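Side-chain contact in fanconi-associated nuclease 1 homolog (Pseudomonas aeruginosa, PDB 5Y7Q), which is a member of the FAN1 nuclease family with helix-turn-helix, SAP and VRR-NUC regions, and binds DNA: residues L313-S318 with H329-E334. Sequence-based numbering, arbitrary orientation.
Sequences LRAIRS and HALARE. With nucleotides of chain D.
I316 and L331 meet where two consecutive helices, 311-321 and 325-337, pack as an antiparallel helical hairpin. The segment axes approach to 9.2 Å, at 156° between their directions. No hydrogen bond joins them; the contact is apolar and buried.

I316 buries the largest share. Its CB points toward the second helix and branches there. CG1 stands anti to the carbonyl carbon (chi1 -59°) and so reaches L331, with CG1 3.6 Å from L331 CG. L331 CD2 lies almost as near. Beyond CG1, I316 CD1 comes to the backbone of A332, 4.0 Å from A332 CA. The other branch, CG2, faces the A332 CB methyl. L331 extends one branch farther: its CD2 also touches A315 CB at 4.1 Å. Helix 342-358 packs alongside, with L348 and L351 against I316 and L352 against A332.

Another side of the same turns meets nucleotides of chain D. In R317, CG anti to the backbone N (chi1 177°) and a bend at chi2 bring the guanidinium to the phosphate. It meets OP1 of DA3 of chain D edge-on and in plane. R317 NE donates to OP1 of DA3 of chain D at 3.0 Å; NH2 adds weak bonds to the same OP1 and to O3' of DA2 of chain D. R317 NH1 pairs with E320, which probably helps fix the group's rotation. R314 presents its guanidinium edge near OP1 but makes no hydrogen bond to it; its NH2 forms a salt bridge with E291. One turn along, S318 N and S318 OG reach R314 O from opposite faces of its plane, the hydroxyl at 3.0 Å.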
loop_
_atom_site.group_PDB
_atom_site.type_symbol
_atom_site.label_atom_id
_atom_site.label_comp_id
_atom_site.label_asym_id
_atom_site.label_seq_id
_atom_site.Cartn_x
_atom_site.Cartn_y
_atom_site.Cartn_z
ATOM N N LEU A 313 6.729 8.670 19.608
ATOM C CA LEU A 313 7.504 9.849 19.236
ATOM C C LEU A 313 6.596 11.011 18.860
ATOM O O LEU A 313 6.786 12.143 19.324
ATOM C CB LEU A 313 8.412 9.489 18.070
ATOM C CG LEU A 313 9.831 9.979 18.044
ATOM C CD1 LEU A 313 10.323 10.083 19.435
ATOM C CD2 LEU A 313 10.626 8.946 17.256
ATOM N N ARG A 314 5.607 10.751 18.001
ATOM C CA ARG A 314 4.696 11.818 17.606
ATOM C C ARG A 314 3.905 12.351 18.801
ATOM O O ARG A 314 3.509 13.519 18.811
ATOM C CB ARG A 314 3.749 11.339 16.503
ATOM C CG ARG A 314 4.397 10.738 15.244
ATOM C CD ARG A 314 5.500 11.615 14.656
ATOM N NE ARG A 314 5.180 13.044 14.659
ATOM C CZ ARG A 314 6.089 14.014 14.558
ATOM N NH1 ARG A 314 7.393 13.716 14.447
ATOM N NH2 ARG A 314 5.690 15.283 14.578
ATOM N N ALA A 315 3.675 11.531 19.823
ATOM C CA ALA A 315 2.984 12.037 20.999
ATOM C C ALA A 315 3.894 12.956 21.818
ATOM O O ALA A 315 3.465 14.032 22.257
ATOM C CB ALA A 315 2.452 10.874 21.844
ATOM N N ILE A 316 5.155 12.552 22.045
ATOM C CA ILE A 316 6.099 13.455 22.717
ATOM C C ILE A 316 6.165 14.785 21.979
ATOM O O ILE A 316 5.984 15.865 22.563
ATOM C CB ILE A 316 7.498 12.819 22.818
ATOM C CG1 ILE A 316 7.437 11.505 23.586
ATOM C CG2 ILE A 316 8.458 13.772 23.485
ATOM C CD1 ILE A 316 8.498 10.525 23.191
ATOM N N ARG A 317 6.403 14.722 20.671
ATOM C CA ARG A 317 6.517 15.950 19.901
ATOM C C ARG A 317 5.230 16.767 19.956
ATOM O O ARG A 317 5.291 18.001 19.994
ATOM C CB ARG A 317 6.908 15.621 18.460
ATOM C CG ARG A 317 6.989 16.828 17.540
ATOM C CD ARG A 317 7.933 17.925 18.053
ATOM N NE ARG A 317 7.862 19.127 17.216
ATOM C CZ ARG A 317 8.373 20.311 17.547
ATOM N NH1 ARG A 317 9.003 20.464 18.702
ATOM N NH2 ARG A 317 8.252 21.346 16.724
ATOM N N SER A 318 4.057 16.117 19.994
ATOM C CA SER A 318 2.817 16.883 20.105
ATOM C C SER A 318 2.709 17.578 21.454
ATOM O O SER A 318 2.323 18.749 21.517
ATOM C CB SER A 318 1.599 15.992 19.883
ATOM O OG SER A 318 1.441 15.679 18.515
ATOM N N HIS A 329 8.577 15.486 28.575
ATOM C CA HIS A 329 9.804 14.976 29.174
ATOM C C HIS A 329 9.587 13.614 29.802
ATOM O O HIS A 329 10.395 12.704 29.603
ATOM C CB HIS A 329 10.309 15.943 30.234
ATOM C CG HIS A 329 11.583 15.504 30.880
ATOM N ND1 HIS A 329 11.612 14.706 31.998
ATOM C CD2 HIS A 329 12.876 15.734 30.553
ATOM C CE1 HIS A 329 12.865 14.476 32.347
ATOM N NE2 HIS A 329 13.653 15.087 31.484
ATOM N N ALA A 330 8.523 13.474 30.604
ATOM C CA ALA A 330 8.213 12.204 31.256
ATOM C C ALA A 330 8.100 11.079 30.241
ATOM O O ALA A 330 8.732 10.019 30.379
ATOM C CB ALA A 330 6.919 12.323 32.046
ATOM N N LEU A 331 7.304 11.306 29.202
ATOM C CA LEU A 331 7.119 10.298 28.178
ATOM C C LEU A 331 8.435 10.002 27.483
ATOM O O LEU A 331 8.757 8.842 27.213
ATOM C CB LEU A 331 6.058 10.766 27.184
ATOM C CG LEU A 331 5.631 9.739 26.142
ATOM C CD1 LEU A 331 5.357 8.377 26.786
ATOM C CD2 LEU A 331 4.420 10.256 25.415
ATOM N N ALA A 332 9.226 11.034 27.219
ATOM C CA ALA A 332 10.532 10.813 26.611
ATOM C C ALA A 332 11.430 9.942 27.493
ATOM O O ALA A 332 12.181 9.095 26.989
ATOM C CB ALA A 332 11.197 12.157 26.316
ATOM N N ARG A 333 11.382 10.124 28.812
ATOM C CA ARG A 333 12.228 9.281 29.653
ATOM C C ARG A 333 11.714 7.847 29.669
ATOM O O ARG A 333 12.506 6.888 29.582
ATOM C CB ARG A 333 12.306 9.841 31.065
ATOM C CG ARG A 333 13.323 10.922 31.251
ATOM C CD ARG A 333 13.629 11.102 32.728
ATOM N NE ARG A 333 13.612 9.831 33.446
ATOM C CZ ARG A 333 14.658 9.012 33.535
ATOM N NH1 ARG A 333 15.808 9.357 32.940
ATOM N NH2 ARG A 333 14.549 7.860 34.209
ATOM N N GLU A 334 10.387 7.698 29.773
ATOM C CA GLU A 334 9.729 6.405 29.616
ATOM C C GLU A 334 10.209 5.713 28.348
ATOM O O GLU A 334 10.701 4.580 28.386
ATOM C CB GLU A 334 8.215 6.633 29.590
ATOM C CG GLU A 334 7.315 5.425 29.649
ATOM C CD GLU A 334 5.844 5.849 29.644
ATOM O OE1 GLU A 334 5.559 6.947 30.189
ATOM O OE2 GLU A 334 4.989 5.115 29.078
ATOM P P DA D 3 7.731 19.520 13.239
ATOM O OP1 DA D 3 6.862 19.412 14.426
ATOM O OP2 DA D 3 8.175 18.259 12.608
ATOM O "O5'" DA D 3 7.020 20.427 12.120
ATOM C "C5'" DA D 3 6.590 21.753 12.450
ATOM C "C4'" DA D 3 5.803 22.411 11.323
ATOM O "O4'" DA D 3 6.587 22.450 10.119
ATOM C "C3'" DA D 3 4.526 21.723 10.907
ATOM O "O3'" DA D 3 3.711 22.682 10.255
ATOM C "C2'" DA D 3 5.050 20.675 9.926
ATOM C "C1'" DA D 3 6.088 21.501 9.190
ATOM N N9 DA D 3 7.244 20.778 8.720
ATOM C C8 DA D 3 8.052 19.944 9.439
ATOM N N7 DA D 3 9.075 19.491 8.759
ATOM C C5 DA D 3 8.943 20.101 7.521
ATOM C C6 DA D 3 9.710 20.040 6.348
ATOM N N6 DA D 3 10.815 19.300 6.241
ATOM N N1 DA D 3 9.296 20.774 5.284
ATOM C C2 DA D 3 8.188 21.515 5.403
ATOM N N3 DA D 3 7.387 21.650 6.455
ATOM C C4 DA D 3 7.829 20.910 7.490
ATOM P P DA D 2 13.798 18.096 14.986
ATOM O OP1 DA D 2 13.011 17.446 16.056
ATOM O OP2 DA D 2 14.438 17.226 13.979
ATOM O "O5'" DA D 2 12.868 19.133 14.197
ATOM C "C5'" DA D 2 12.504 20.388 14.790
ATOM C "C4'" DA D 2 11.311 20.972 14.075
ATOM O "O4'" DA D 2 11.755 21.601 12.843
ATOM C "C3'" DA D 2 10.285 19.918 13.654
ATOM O "O3'" DA D 2 8.973 20.422 13.730
ATOM C "C2'" DA D 2 10.666 19.642 12.220
ATOM C "C1'" DA D 2 11.067 21.014 11.757
ATOM N N9 DA D 2 11.935 20.921 10.608
ATOM C C8 DA D 2 13.044 20.134 10.477
ATOM N N7 DA D 2 13.604 20.210 9.300
ATOM C C5 DA D 2 12.787 21.083 8.607
ATOM C C6 DA D 2 12.837 21.585 7.302
ATOM N N6 DA D 2 13.787 21.260 6.430
ATOM N N1 DA D 2 11.871 22.441 6.927
ATOM C C2 DA D 2 10.918 22.771 7.806
ATOM N N3 DA D 2 10.767 22.364 9.059
ATOM C C4 DA D 2 11.745 21.515 9.399
#